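PDB 6INX: N-acetylglucosaminidase, which probably hydrolyses N-acetylglucosamine-containing glycans at their glycosidic bonds, as a glycoside hydrolase of family 18. Local coordinates for residues 238-244 / 294-300; 279-283 / 302-308. All blocks are in the same frame, centred on the assembly; numbering follows the deposited sequence.

Contact 1 of 2, residues 238-244 / 294-300; sequences SRMWKDV and GQTFISY
Strands 238-241 and 297-299 run antiparallel, their axes 4.7 Å apart at 160°, with Arg-239 opposite Ser-299 and Trp-241 opposite Phe-297 as hydrogen-bonded pairs and Met-240 opposite Ile-298 as the non-hydrogen-bonded pair between. Four backbone hydrogen bonds join them: Arg-239 N to Ser-299 O 3.0 Å, Ser-299 N to Arg-239 O 2.9 Å, Trp-241 N to Phe-297 O 2.9 Å, Phe-297 N to Trp-241 O 3.0 Å. On one face the broad rings of Trp-241 (m, chi2 -103°) and Phe-297 (t, chi2 -86°) suit a buried layer, meeting obliquely, Trp-241 CE3 to Phe-297 CD1 3.7 Å; Trp-241 NE1 donates to Gln-192 O. Arg-239 (mmt) leads away, NE salt-bridging Asp-186 and NH1 hydrogen-bonding Gly-259 O. On the other face flexible Met-240 (ttp) sets CG 3.9 Å from Ile-298 CG1 and SD 3.7 Å from Thr-296 CG2; beta-branched Ile-298 (mt), apt for a strand, packs on Leu-268 and Tyr-272 of helix 265-272. Beyond Lys-242, Asp-243 takes left-handed angles (59/50) and Val-244 N donates to Gln-295 O at 2.9 Å. At Gly-294 (105/-11) a CB would strike the preceding carbonyl. The pairing is consistent with the alpha+beta insertion domain many family 18 enzymes carry on their TIM barrel.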
loop_
_atom_site.group_PDB
_atom_site.type_symbol
_atom_site.label_atom_id
_atom_site.label_comp_id
_atom_site.label_asym_id
_atom_site.label_seq_id
_atom_site.Cartn_x
_atom_site.Cartn_y
_atom_site.Cartn_z
ATOM N N SER A 238 -6.862 -17.020 9.336
ATOM C CA SER A 238 -5.784 -16.783 8.388
ATOM C C SER A 238 -6.245 -16.021 7.150
ATOM O O SER A 238 -7.428 -15.951 6.825
ATOM C CB SER A 238 -5.154 -18.111 7.954
ATOM O OG SER A 238 -6.049 -18.900 7.183
ATOM N N ARG A 239 -5.260 -15.466 6.443
ATOM C CA ARG A 239 -5.416 -15.014 5.068
ATOM C C ARG A 239 -4.553 -15.910 4.193
ATOM O O ARG A 239 -3.507 -16.395 4.631
ATOM C CB ARG A 239 -4.961 -13.551 4.918
ATOM C CG ARG A 239 -5.988 -12.515 5.402
ATOM C CD ARG A 239 -7.088 -12.318 4.378
ATOM N NE ARG A 239 -8.187 -11.522 4.913
ATOM C CZ ARG A 239 -9.214 -11.095 4.191
ATOM N NH1 ARG A 239 -9.286 -11.363 2.891
ATOM N NH2 ARG A 239 -10.173 -10.392 4.774
ATOM N N MET A 240 -5.006 -16.165 2.965
ATOM C CA MET A 240 -4.407 -17.221 2.159
ATOM C C MET A 240 -4.325 -16.809 0.699
ATOM O O MET A 240 -5.275 -16.248 0.152
ATOM C CB MET A 240 -5.251 -18.496 2.280
ATOM C CG MET A 240 -4.772 -19.656 1.424
ATOM S SD MET A 240 -5.735 -21.163 1.738
ATOM C CE MET A 240 -7.319 -20.683 1.072
ATOM N N TRP A 241 -3.178 -17.080 0.078
ATOM C CA TRP A 241 -2.986 -16.854 -1.346
ATOM C C TRP A 241 -2.708 -18.185 -2.036
ATOM O O TRP A 241 -2.016 -19.053 -1.486
ATOM C CB TRP A 241 -1.794 -15.922 -1.602
ATOM C CG TRP A 241 -1.998 -14.472 -1.253
ATOM C CD1 TRP A 241 -2.246 -13.453 -2.126
ATOM C CD2 TRP A 241 -1.933 -13.882 0.051
ATOM N NE1 TRP A 241 -2.338 -12.255 -1.447
ATOM C CE2 TRP A 241 -2.144 -12.491 -0.110
ATOM C CE3 TRP A 241 -1.719 -14.392 1.338
ATOM C CZ2 TRP A 241 -2.160 -11.609 0.971
ATOM C CZ3 TRP A 241 -1.715 -13.514 2.408
ATOM C CH2 TRP A 241 -1.942 -12.135 2.220
ATOM N N LYS A 242 -3.210 -18.323 -3.261
ATOM C CA LYS A 242 -3.123 -19.571 -4.001
ATOM C C LYS A 242 -2.182 -19.456 -5.194
ATOM O O LYS A 242 -1.996 -18.376 -5.763
ATOM C CB LYS A 242 -4.504 -19.988 -4.497
ATOM C CG LYS A 242 -5.522 -20.173 -3.369
ATOM C CD LYS A 242 -6.898 -20.496 -3.929
ATOM C CE LYS A 242 -7.899 -20.708 -2.799
ATOM N NZ LYS A 242 -9.277 -20.994 -3.301
ATOM N N ASP A 243 -1.592 -20.597 -5.562
ATOM C CA ASP A 243 -0.808 -20.719 -6.791
ATOM C C ASP A 243 0.366 -19.743 -6.814
ATOM O O ASP A 243 0.590 -19.017 -7.786
ATOM C CB ASP A 243 -1.706 -20.592 -8.018
ATOM C CG ASP A 243 -2.803 -21.637 -8.025
ATOM O OD1 ASP A 243 -2.474 -22.832 -7.851
ATOM O OD2 ASP A 243 -3.978 -21.258 -8.170
ATOM N N VAL A 244 1.129 -19.744 -5.728
ATOM C CA VAL A 244 2.263 -18.829 -5.624
ATOM C C VAL A 244 3.558 -19.573 -5.923
ATOM O O VAL A 244 3.683 -20.766 -5.605
ATOM C CB VAL A 244 2.302 -18.094 -4.275
ATOM C CG1 VAL A 244 0.916 -17.613 -3.876
ATOM C CG2 VAL A 244 2.857 -18.961 -3.219
ATOM N N GLY A 294 4.598 -25.160 -0.846
ATOM C CA GLY A 294 5.146 -25.071 -2.184
ATOM C C GLY A 294 4.261 -24.343 -3.169
ATOM O O GLY A 294 4.731 -24.014 -4.266
ATOM N N GLN A 295 3.000 -24.060 -2.808
ATOM C CA GLN A 295 2.023 -23.506 -3.736
ATOM C C GLN A 295 1.015 -22.599 -3.030
ATOM O O GLN A 295 0.589 -21.586 -3.591
ATOM C CB GLN A 295 1.299 -24.677 -4.409
ATOM C CG GLN A 295 0.387 -24.328 -5.555
ATOM C CD GLN A 295 -0.460 -25.517 -5.989
ATOM O OE1 GLN A 295 -0.718 -26.439 -5.203
ATOM N NE2 GLN A 295 -0.906 -25.496 -7.238
ATOM N N THR A 296 0.629 -22.944 -1.802
ATOM C CA THR A 296 -0.393 -22.216 -1.053
ATOM C C THR A 296 0.254 -21.590 0.175
ATOM O O THR A 296 0.883 -22.293 0.976
ATOM C CB THR A 296 -1.520 -23.170 -0.634
ATOM O OG1 THR A 296 -2.111 -23.760 -1.801
ATOM C CG2 THR A 296 -2.603 -22.434 0.152
ATOM N N PHE A 297 0.100 -20.271 0.323
ATOM C CA PHE A 297 0.705 -19.511 1.409
ATOM C C PHE A 297 -0.385 -19.060 2.373
ATOM O O PHE A 297 -1.392 -18.488 1.941
ATOM C CB PHE A 297 1.416 -18.278 0.833
ATOM C CG PHE A 297 2.005 -17.376 1.872
ATOM C CD1 PHE A 297 1.243 -16.375 2.471
ATOM C CD2 PHE A 297 3.325 -17.511 2.245
ATOM C CE1 PHE A 297 1.796 -15.546 3.433
ATOM C CE2 PHE A 297 3.868 -16.691 3.199
ATOM C CZ PHE A 297 3.112 -15.712 3.793
ATOM N N ILE A 298 -0.155 -19.264 3.674
ATOM C CA ILE A 298 -1.140 -18.982 4.717
ATOM C C ILE A 298 -0.493 -18.143 5.811
ATOM O O ILE A 298 0.530 -18.541 6.373
ATOM C CB ILE A 298 -1.704 -20.285 5.316
ATOM C CG1 ILE A 298 -2.481 -21.054 4.242
ATOM C CG2 ILE A 298 -2.579 -19.986 6.528
ATOM C CD1 ILE A 298 -2.929 -22.471 4.643
ATOM N N SER A 299 -1.098 -16.994 6.120
ATOM C CA SER A 299 -0.634 -16.106 7.179
ATOM C C SER A 299 -1.619 -16.169 8.342
ATOM O O SER A 299 -2.829 -16.128 8.128
ATOM C CB SER A 299 -0.616 -14.665 6.658
ATOM O OG SER A 299 -0.493 -13.759 7.727
ATOM N N TYR A 300 -1.112 -16.215 9.576
ATOM C CA TYR A 300 -2.006 -16.358 10.725
ATOM C C TYR A 300 -1.317 -15.845 11.984
ATOM O O TYR A 300 -0.152 -15.462 11.955
ATOM C CB TYR A 300 -2.483 -17.817 10.862
ATOM C CG TYR A 300 -1.426 -18.818 11.280
ATOM C CD1 TYR A 300 -0.355 -19.118 10.452
ATOM C CD2 TYR A 300 -1.517 -19.485 12.498
ATOM C CE1 TYR A 300 0.609 -20.043 10.824
ATOM C CE2 TYR A 300 -0.552 -20.424 12.880
ATOM C CZ TYR A 300 0.502 -20.696 12.035
ATOM O OH TYR A 300 1.463 -21.623 12.405
HETATM O O HOH W 1 4.293 -23.109 -6.979
#

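Contact 2 of 2, residues 279-283 / 302-308; sequences VRYWD and DEMSIRY
A strand-to-helix contact joins the outer strand 279-283 of the antiparallel sheet to the first turns of helix 303-316. The segment axes point nearly alike, 15° apart, but stay 10.9 Å from each other, so long or bulky side chains such as Arg-280, Trp-282, Met-304 and Tyr-308 bridge most of the distance. Arg-280, trans at chi1 to chi3 and turned at chi4 (-88°), reaches Asp-302 in a salt bridge, NH2 to OD2 2.7 Å; a water links Arg-280 NE (3.1 Å) to the same OD2 (2.8 Å). Asp-302 (chi1 p) suits its N-cap position: with Ser-305 it forms a capping box, Ser-305 N to Asp-302 OD1 and Asp-302 N to Ser-305 OG both 2.9 Å, while Ser-305 OG also hydrogen-bonds Asp-301 OD1. Trp-282 (t, chi2 -106°) offers a broad face to flexible Met-304 (ttm) in a Met-aromatic contact, SD 3.6 Å from the six-membered ring centroid. Tyr-308 (m), one turn on, puts CE2 3.5 Å from Trp-282 CZ2, the rings barely overlapping. Another water joins Trp-282 NE1 (3.0 Å) and Tyr-308 OH (2.9 Å).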
loop_
_atom_site.group_PDB
_atom_site.type_symbol
_atom_site.label_atom_id
_atom_site.label_comp_id
_atom_site.label_asym_id
_atom_site.label_seq_id
_atom_site.Cartn_x
_atom_site.Cartn_y
_atom_site.Cartn_z
ATOM N N VAL A 279 4.412 -26.602 5.760
ATOM C CA VAL A 279 5.459 -26.413 6.753
ATOM C C VAL A 279 5.242 -25.074 7.446
ATOM O O VAL A 279 4.984 -24.058 6.785
ATOM C CB VAL A 279 6.844 -26.465 6.092
ATOM C CG1 VAL A 279 7.926 -26.262 7.128
ATOM C CG2 VAL A 279 7.022 -27.785 5.360
ATOM N N ARG A 280 5.335 -25.067 8.773
ATOM C CA ARG A 280 5.298 -23.816 9.515
ATOM C C ARG A 280 6.678 -23.176 9.558
ATOM O O ARG A 280 7.673 -23.823 9.918
ATOM C CB ARG A 280 4.779 -24.029 10.935
ATOM C CG ARG A 280 4.807 -22.759 11.781
ATOM C CD ARG A 280 4.554 -23.081 13.237
ATOM N NE ARG A 280 4.423 -21.903 14.100
ATOM C CZ ARG A 280 5.435 -21.275 14.699
ATOM N NH1 ARG A 280 6.696 -21.670 14.503
ATOM N NH2 ARG A 280 5.199 -20.232 15.487
ATOM N N TYR A 281 6.728 -21.904 9.191
ATOM C CA TYR A 281 7.914 -21.080 9.304
ATOM C C TYR A 281 7.634 -19.933 10.262
ATOM O O TYR A 281 6.483 -19.524 10.456
ATOM C CB TYR A 281 8.311 -20.533 7.934
ATOM C CG TYR A 281 8.618 -21.635 6.952
ATOM C CD1 TYR A 281 9.802 -22.369 7.053
ATOM C CD2 TYR A 281 7.730 -21.962 5.942
ATOM C CE1 TYR A 281 10.084 -23.378 6.169
ATOM C CE2 TYR A 281 8.006 -22.975 5.041
ATOM C CZ TYR A 281 9.192 -23.678 5.159
ATOM O OH TYR A 281 9.465 -24.695 4.275
ATOM N N TRP A 282 8.689 -19.442 10.894
ATOM C CA TRP A 282 8.610 -18.305 11.796
ATOM C C TRP A 282 9.424 -17.164 11.208
ATOM O O TRP A 282 10.604 -17.339 10.883
ATOM C CB TRP A 282 9.129 -18.674 13.190
ATOM C CG TRP A 282 9.142 -17.528 14.167
ATOM C CD1 TRP A 282 10.232 -16.844 14.619
ATOM C CD2 TRP A 282 8.001 -16.918 14.799
ATOM N NE1 TRP A 282 9.845 -15.854 15.492
ATOM C CE2 TRP A 282 8.481 -15.879 15.617
ATOM C CE3 TRP A 282 6.624 -17.153 14.752
ATOM C CZ2 TRP A 282 7.637 -15.083 16.387
ATOM C CZ3 TRP A 282 5.787 -16.354 15.518
ATOM C CH2 TRP A 282 6.295 -15.336 16.321
ATOM N N ASP A 283 8.784 -16.011 11.040
ATOM C CA ASP A 283 9.462 -14.797 10.589
ATOM C C ASP A 283 9.968 -14.071 11.830
ATOM O O ASP A 283 9.193 -13.440 12.556
ATOM C CB ASP A 283 8.489 -13.941 9.781
ATOM C CG ASP A 283 9.152 -12.756 9.125
ATOM O OD1 ASP A 283 10.089 -12.194 9.723
ATOM O OD2 ASP A 283 8.705 -12.367 8.022
ATOM N N ASP A 302 -0.582 -17.049 16.080
ATOM C CA ASP A 302 -0.611 -18.204 16.976
ATOM C C ASP A 302 -0.255 -17.788 18.397
ATOM O O ASP A 302 -0.167 -16.594 18.686
ATOM C CB ASP A 302 0.266 -19.354 16.444
ATOM C CG ASP A 302 1.756 -19.033 16.437
ATOM O OD1 ASP A 302 2.169 -17.953 16.892
ATOM O OD2 ASP A 302 2.535 -19.890 15.974
ATOM N N GLU A 303 -0.045 -18.754 19.300
ATOM C CA GLU A 303 0.312 -18.381 20.667
ATOM C C GLU A 303 1.638 -17.628 20.717
ATOM O O GLU A 303 1.828 -16.760 21.579
ATOM C CB GLU A 303 0.363 -19.624 21.564
ATOM C CG GLU A 303 -0.938 -20.419 21.607
ATOM C CD GLU A 303 -0.979 -21.554 20.595
ATOM O OE1 GLU A 303 -0.594 -21.352 19.419
ATOM O OE2 GLU A 303 -1.389 -22.664 20.981
ATOM N N MET A 304 2.551 -17.927 19.792
ATOM C CA MET A 304 3.864 -17.285 19.773
ATOM C C MET A 304 3.755 -15.813 19.369
ATOM O O MET A 304 4.284 -14.925 20.049
ATOM C CB MET A 304 4.777 -18.058 18.815
ATOM C CG MET A 304 6.264 -17.759 18.881
ATOM S SD MET A 304 7.202 -18.904 17.826
ATOM C CE MET A 304 7.100 -20.422 18.775
ATOM N N SER A 305 3.053 -15.528 18.274
ATOM C CA SER A 305 2.897 -14.135 17.867
ATOM C C SER A 305 2.038 -13.356 18.861
ATOM O O SER A 305 2.300 -12.178 19.122
ATOM C CB SER A 305 2.325 -14.056 16.449
ATOM O OG SER A 305 1.063 -14.697 16.343
ATOM N N ILE A 306 1.030 -14.007 19.448
ATOM C CA ILE A 306 0.221 -13.343 20.462
ATOM C C ILE A 306 1.069 -12.956 21.676
ATOM O O ILE A 306 0.945 -11.842 22.198
ATOM C CB ILE A 306 -1.004 -14.202 20.824
ATOM C CG1 ILE A 306 -2.031 -14.154 19.687
ATOM C CG2 ILE A 306 -1.627 -13.744 22.139
ATOM C CD1 ILE A 306 -3.183 -15.144 19.878
ATOM N N ARG A 307 1.970 -13.846 22.136
ATOM C CA ARG A 307 2.832 -13.451 23.257
ATOM C C ARG A 307 3.664 -12.234 22.896
ATOM O O ARG A 307 3.819 -11.317 23.706
ATOM C CB ARG A 307 3.742 -14.597 23.746
ATOM C CG ARG A 307 4.879 -14.225 24.761
ATOM C CD ARG A 307 4.207 -13.790 26.044
ATOM N NE ARG A 307 5.086 -13.437 27.138
ATOM C CZ ARG A 307 5.265 -14.170 28.243
ATOM N NH1 ARG A 307 4.619 -15.331 28.424
ATOM N NH2 ARG A 307 6.084 -13.709 29.208
ATOM N N TYR A 308 4.214 -12.204 21.678
ATOM C CA TYR A 308 4.980 -11.034 21.268
ATOM C C TYR A 308 4.110 -9.782 21.237
ATOM O O TYR A 308 4.555 -8.702 21.640
ATOM C CB TYR A 308 5.639 -11.267 19.906
ATOM C CG TYR A 308 6.962 -12.005 19.973
ATOM C CD1 TYR A 308 8.111 -11.366 20.425
ATOM C CD2 TYR A 308 7.060 -13.330 19.566
ATOM C CE1 TYR A 308 9.327 -12.037 20.485
ATOM C CE2 TYR A 308 8.276 -14.012 19.621
ATOM C CZ TYR A 308 9.398 -13.356 20.085
ATOM O OH TYR A 308 10.611 -14.021 20.144
HETATM O O HOH W 2 1.447 -22.249 15.039
HETATM O O HOH W 3 11.546 -14.319 17.366
#

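Leaving barrel strand 230-235, the chain enters 238-244, then passes through strand 260-264 and helix 265-272 before reaching 279-283. It turns back along strand 288-292, and 294-300 closes contact 1 around a loop of 49 residues. Two residues later 302-308 closes contact 2, whose 18 intervening residues include strand 288-292. The segments alternate, so the two loops cross rather than nest. Contact 1 is internal to the antiparallel sheet; contact 2 fastens the far edge of that sheet to helix 303-316, which leads into barrel strand 320-324. Their centres lie about 16 Å apart, and they touch where Tyr-300 OH packs 3.4 Å from Arg-280 NE.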